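Local coordinates for superoxide dismutase (Leishmania major, PDB 4F2N), which catalyses the dismutation of superoxide to oxygen and hydrogen peroxide, using an iron ion held in its active site, at residues 25-31 against 77-83; 113-119 against 214-220. All blocks are in the same frame, centred on the assembly; numbering follows the deposited sequence.

Contact 1 (25-31 against 77-83)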
# COMPACT_ATOMS: atom_id res chain seq x y z
N THR B 25 3.14 2.03 24.95
CA THR B 25 2.89 3.30 24.28
C THR B 25 1.43 3.76 24.50
O THR B 25 1.19 4.96 24.77
CB THR B 25 3.22 3.19 22.77
OG1 THR B 25 4.64 3.04 22.63
CG2 THR B 25 2.83 4.46 22.04
N LEU B 26 0.49 2.83 24.36
CA LEU B 26 -0.94 3.11 24.67
C LEU B 26 -1.48 2.09 25.68
O LEU B 26 -2.17 1.14 25.28
CB LEU B 26 -1.79 3.03 23.38
CG LEU B 26 -1.48 4.05 22.27
CD1 LEU B 26 -2.36 3.78 21.05
CD2 LEU B 26 -1.62 5.47 22.81
N PRO B 27 -1.18 2.28 26.98
CA PRO B 27 -1.60 1.24 27.93
C PRO B 27 -3.11 1.06 28.05
O PRO B 27 -3.55 -0.01 28.46
CB PRO B 27 -1.04 1.73 29.29
CG PRO B 27 -0.65 3.15 29.07
CD PRO B 27 -0.41 3.36 27.62
N HIS B 28 -3.90 2.08 27.70
CA HIS B 28 -5.37 1.96 27.72
C HIS B 28 -5.91 1.17 26.53
O HIS B 28 -7.07 0.76 26.54
CB HIS B 28 -5.97 3.34 27.71
CG HIS B 28 -5.59 4.10 26.48
ND1 HIS B 28 -4.42 4.79 26.39
CD2 HIS B 28 -6.19 4.15 25.21
CE1 HIS B 28 -4.32 5.32 25.15
NE2 HIS B 28 -5.40 4.92 24.43
N LEU B 29 -5.09 0.96 25.50
CA LEU B 29 -5.54 0.21 24.31
C LEU B 29 -5.47 -1.30 24.51
O LEU B 29 -4.40 -1.91 24.48
CB LEU B 29 -4.80 0.63 23.01
CG LEU B 29 -5.52 0.24 21.71
CD1 LEU B 29 -6.73 1.13 21.48
CD2 LEU B 29 -4.59 0.32 20.51
N ARG B 30 -6.64 -1.93 24.70
CA ARG B 30 -6.68 -3.31 25.19
C ARG B 30 -7.53 -4.24 24.34
O ARG B 30 -8.24 -3.78 23.45
CB ARG B 30 -7.13 -3.36 26.66
CG ARG B 30 -6.24 -2.49 27.54
CD ARG B 30 -6.08 -2.99 28.96
NE ARG B 30 -4.87 -2.37 29.51
CZ ARG B 30 -3.91 -3.02 30.16
NH1 ARG B 30 -4.00 -4.33 30.38
NH2 ARG B 30 -2.86 -2.33 30.60
N TYR B 31 -7.39 -5.53 24.58
CA TYR B 31 -8.23 -6.58 23.95
C TYR B 31 -9.33 -7.03 24.95
O TYR B 31 -9.04 -7.14 26.12
CB TYR B 31 -7.34 -7.76 23.55
CG TYR B 31 -8.06 -8.76 22.68
CD1 TYR B 31 -8.07 -8.63 21.29
CD2 TYR B 31 -8.77 -9.82 23.26
CE1 TYR B 31 -8.76 -9.53 20.50
CE2 TYR B 31 -9.45 -10.73 22.48
CZ TYR B 31 -9.45 -10.58 21.10
OH TYR B 31 -10.13 -11.48 20.33
N TYR B 77 -6.28 -13.34 24.77
CA TYR B 77 -5.67 -12.06 25.13
C TYR B 77 -6.58 -11.11 25.91
O TYR B 77 -6.23 -9.94 26.07
CB TYR B 77 -5.11 -11.35 23.88
CG TYR B 77 -3.89 -12.01 23.33
CD1 TYR B 77 -2.65 -11.79 23.91
CD2 TYR B 77 -3.98 -12.88 22.24
CE1 TYR B 77 -1.51 -12.41 23.40
CE2 TYR B 77 -2.85 -13.50 21.73
CZ TYR B 77 -1.62 -13.26 22.32
OH TYR B 77 -0.49 -13.88 21.83
N GLU B 78 -7.72 -11.59 26.40
CA GLU B 78 -8.64 -10.74 27.18
C GLU B 78 -7.92 -10.04 28.36
O GLU B 78 -7.20 -10.68 29.12
CB GLU B 78 -9.84 -11.54 27.71
CG GLU B 78 -10.83 -11.97 26.64
CD GLU B 78 -10.37 -13.19 25.85
OE1 GLU B 78 -9.38 -13.84 26.27
OE2 GLU B 78 -11.00 -13.50 24.83
N GLY B 79 -8.13 -8.73 28.49
CA GLY B 79 -7.53 -7.95 29.57
C GLY B 79 -6.13 -7.42 29.26
O GLY B 79 -5.58 -6.60 30.00
N LYS B 80 -5.52 -7.91 28.19
CA LYS B 80 -4.15 -7.52 27.86
C LYS B 80 -4.11 -6.37 26.87
O LYS B 80 -5.11 -6.14 26.18
CB LYS B 80 -3.38 -8.71 27.30
CG LYS B 80 -3.11 -9.79 28.34
CD LYS B 80 -2.81 -11.11 27.64
CE LYS B 80 -2.11 -12.12 28.55
NZ LYS B 80 -2.44 -11.91 29.98
N THR B 81 -2.99 -5.65 26.82
CA THR B 81 -2.81 -4.59 25.80
C THR B 81 -2.70 -5.15 24.39
O THR B 81 -2.22 -6.29 24.16
CB THR B 81 -1.55 -3.71 26.05
OG1 THR B 81 -0.37 -4.53 26.03
CG2 THR B 81 -1.65 -3.00 27.43
N ILE B 82 -3.13 -4.35 23.45
CA ILE B 82 -2.91 -4.63 22.04
C ILE B 82 -1.41 -4.78 21.75
O ILE B 82 -1.02 -5.67 21.00
CB ILE B 82 -3.56 -3.55 21.15
CG1 ILE B 82 -5.09 -3.46 21.42
CG2 ILE B 82 -3.27 -3.79 19.67
CD1 ILE B 82 -5.85 -4.75 21.15
N GLU B 83 -0.58 -3.95 22.37
CA GLU B 83 0.88 -4.07 22.19
C GLU B 83 1.43 -5.44 22.60
O GLU B 83 2.38 -5.97 22.01
CB GLU B 83 1.57 -2.99 23.00
CG GLU B 83 1.44 -1.65 22.32
CD GLU B 83 1.76 -0.51 23.26
OE1 GLU B 83 2.96 -0.34 23.54
OE2 GLU B 83 0.83 0.21 23.68
O HOH W 1 5.91 1.02 23.71
O HOH W 2 -1.61 -1.33 23.47
O HOH W 3 -11.73 -13.00 21.58

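Contact 2 (113-119 against 214-220)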
# COMPACT_ATOMS: atom_id res chain seq x y z
N LYS B 113 -4.79 9.85 18.15
CA LYS B 113 -4.31 10.62 19.32
C LYS B 113 -3.35 11.74 18.93
O LYS B 113 -3.24 12.75 19.66
CB LYS B 113 -3.63 9.70 20.34
CG LYS B 113 -4.55 8.66 20.96
CD LYS B 113 -5.60 9.28 21.84
CE LYS B 113 -5.10 9.44 23.27
NZ LYS B 113 -6.22 10.00 24.08
N CYS B 114 -2.66 11.58 17.79
CA CYS B 114 -1.74 12.59 17.27
C CYS B 114 -2.43 13.76 16.57
O CYS B 114 -1.74 14.69 16.16
CB CYS B 114 -0.80 11.98 16.24
SG CYS B 114 0.32 10.86 17.06
N LEU B 115 -3.75 13.67 16.39
CA LEU B 115 -4.47 14.66 15.59
C LEU B 115 -5.61 15.32 16.34
O LEU B 115 -6.24 14.72 17.23
CB LEU B 115 -5.03 14.04 14.29
CG LEU B 115 -4.08 13.16 13.46
CD1 LEU B 115 -4.82 12.44 12.33
CD2 LEU B 115 -2.98 14.07 12.91
N SER B 116 -5.88 16.56 15.93
CA SER B 116 -6.96 17.37 16.49
C SER B 116 -7.38 18.47 15.50
O SER B 116 -6.52 19.08 14.86
CB SER B 116 -6.50 18.02 17.81
OG SER B 116 -7.61 18.50 18.54
N PRO B 117 -8.69 18.76 15.38
CA PRO B 117 -9.10 19.89 14.51
C PRO B 117 -8.32 21.15 14.83
O PRO B 117 -8.29 21.58 15.98
CB PRO B 117 -10.60 20.06 14.84
CG PRO B 117 -11.03 18.66 15.22
CD PRO B 117 -9.86 18.11 16.00
N GLY B 118 -7.65 21.71 13.82
CA GLY B 118 -6.85 22.92 13.99
C GLY B 118 -5.54 22.74 14.74
O GLY B 118 -4.84 23.71 15.02
N GLY B 119 -5.20 21.50 15.06
CA GLY B 119 -3.99 21.16 15.83
C GLY B 119 -3.96 21.70 17.26
O GLY B 119 -4.92 22.34 17.71
N GLN B 214 -0.74 21.03 10.23
CA GLN B 214 -1.80 21.92 10.71
C GLN B 214 -2.79 21.24 11.64
O GLN B 214 -3.52 21.91 12.35
CB GLN B 214 -2.55 22.57 9.54
CG GLN B 214 -1.64 23.33 8.59
CD GLN B 214 -2.37 23.77 7.34
OE1 GLN B 214 -3.50 24.21 7.41
NE2 GLN B 214 -1.71 23.65 6.19
N ILE B 215 -2.81 19.90 11.66
CA ILE B 215 -3.74 19.21 12.56
C ILE B 215 -3.04 18.30 13.59
O ILE B 215 -3.71 17.50 14.25
CB ILE B 215 -4.83 18.39 11.81
CG1 ILE B 215 -4.20 17.34 10.86
CG2 ILE B 215 -5.83 19.30 11.10
CD1 ILE B 215 -5.20 16.30 10.40
N VAL B 216 -1.74 18.47 13.77
CA VAL B 216 -1.04 17.62 14.77
C VAL B 216 -1.32 18.13 16.18
O VAL B 216 -1.21 19.34 16.46
CB VAL B 216 0.47 17.55 14.52
CG1 VAL B 216 1.15 16.76 15.65
CG2 VAL B 216 0.73 16.90 13.17
N ASP B 217 -1.73 17.21 17.06
CA ASP B 217 -1.90 17.52 18.46
C ASP B 217 -0.54 17.45 19.14
O ASP B 217 -0.11 16.38 19.60
CB ASP B 217 -2.90 16.54 19.11
CG ASP B 217 -3.18 16.87 20.58
OD1 ASP B 217 -2.44 17.67 21.18
OD2 ASP B 217 -4.14 16.31 21.15
N TRP B 218 0.14 18.59 19.20
CA TRP B 218 1.51 18.59 19.73
C TRP B 218 1.56 18.41 21.24
O TRP B 218 2.59 18.01 21.80
CB TRP B 218 2.27 19.85 19.32
CG TRP B 218 2.64 19.92 17.86
CD1 TRP B 218 2.21 20.86 16.91
CD2 TRP B 218 3.58 19.04 17.14
NE1 TRP B 218 2.81 20.62 15.69
CE2 TRP B 218 3.63 19.53 15.77
CE3 TRP B 218 4.35 17.94 17.50
CZ2 TRP B 218 4.43 18.93 14.81
CZ3 TRP B 218 5.16 17.33 16.51
CH2 TRP B 218 5.18 17.82 15.20
N GLU B 219 0.44 18.67 21.91
CA GLU B 219 0.35 18.40 23.36
C GLU B 219 0.41 16.89 23.66
O GLU B 219 1.06 16.45 24.62
CB GLU B 219 -0.89 19.06 23.96
CG GLU B 219 -0.82 20.58 23.85
CD GLU B 219 -2.06 21.30 24.36
OE1 GLU B 219 -2.85 20.68 25.11
OE2 GLU B 219 -2.25 22.49 24.02
N PHE B 220 -0.27 16.09 22.83
CA PHE B 220 -0.18 14.64 22.98
C PHE B 220 1.23 14.18 22.66
O PHE B 220 1.79 13.35 23.36
CB PHE B 220 -1.18 13.90 22.08
CG PHE B 220 -0.98 12.43 22.06
CD1 PHE B 220 -1.41 11.63 23.14
CD2 PHE B 220 -0.32 11.81 20.99
CE1 PHE B 220 -1.21 10.26 23.12
CE2 PHE B 220 -0.12 10.44 20.98
CZ PHE B 220 -0.58 9.67 22.04
O HOH W 4 -4.80 13.57 21.55

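Contact 1 (25-31 against 77-83)
The carboxylate of E83 spans the successive amide N-H groups of T25 and L26, an example of how one acid can fix a chain that has no regular structure. This is N-terminal packing of the Fe/Mn superoxide dismutase fold: residues 25-31, in the loop before helix 52-71, lie along the start of helix 82-89. E83 reaches across extended beyond CG (chi2 164°) and meets T25 at about a right angle. T25 N donates to the syn lone pair of E83 OE1 at 2.8 Å, and L26 N donates to OE2 of E83 at 2.7 Å, so both oxygens are engaged by backbone. Further on, a single bridge joins R30 and T81, with I82 N bonded to L29 O and Y31 N to K80 O. The branch of L29 packs on I82, CG to CG1 3.7 Å. T81, the N-cap, turns OG1 to the amide of E84 and presents CG2 to one face of the R30 guanidinium. The Y31 side chain, with CG anti to the backbone N (chi1 -170°), crosses that of Y77 at about a right angle and lies alongside E78, ring and carboxylate planes 79° apart. The R30 head is fixed at two carbonyls: NE donates to P27 O, and NH1, with its acceptor in the guanidinium plane, donates to G79 O at 2.8 Å.

Contact 2 (113-119 against 214-220)
L115 and V216 face each other in a single backbone bridge, their CA atoms 4.6 Å apart. Two hydrogen bonds secure it: S116 N donates to I215 O at 2.9 Å, while D217 N reaches C114 O at 2.7 Å from well above the carbonyl plane. The CA-H groups of L115 and V216 add contacts to the same two oxygens. Beyond the bridge, residues 116-119 form a type II turn that brings the CA of G119 within 3.8 Å of that of I215. G119 has positive phi, and its CA packs 3.4 Å from V216 O.

The bridge lies just after helix 96-113 of the alpha-hairpin domain and just before helix 218-229, which begins in the C-terminal domain. D217 is the N-cap of the latter: its OD1 accepts from F220 N, and its OD2 shares a water with K113 O. That water joins the capping residue to the last residue of helix 96-113.

Among the side chains, F220, with CG anti to the backbone N (chi1 171°), lays its ring against K113. CB of K113 lies over one face, 3.6 Å from the centroid and 15° off the normal, in a CH-pi contact; the two side chains cross at about a right angle, and the lysine then bends away. C114 SG comes to the ring edge instead, 4.0 Å from CE2 of F220, a sulfur-aromatic contact. Farther along, one methyl of L115, CD2, obliquely meets CD1 of I215.

Overall arrangement
Two isolated backbone bridges, each just before a helix, illustrate how loops can be tied into a mixed alpha/beta fold. Both segments of contact 1 precede those of contact 2; the centres lie 23 Å apart and the nearest atoms about 4 Å apart. Helices 96-113 and 218-229 relate them: the former packs against T25, L29 and E83 of contact 1 and ends in contact 2, while the latter starts in contact 2 and supplies M224 and R227 beside contact 1. Contact 1 joins the N-terminal loop to helix 82-89; contact 2 joins the two family domains. The side chains of L29 and L115 lie about 13 and 10 Å from the iron, whose ligands, H58, H108, D191 and H195, come from both domains.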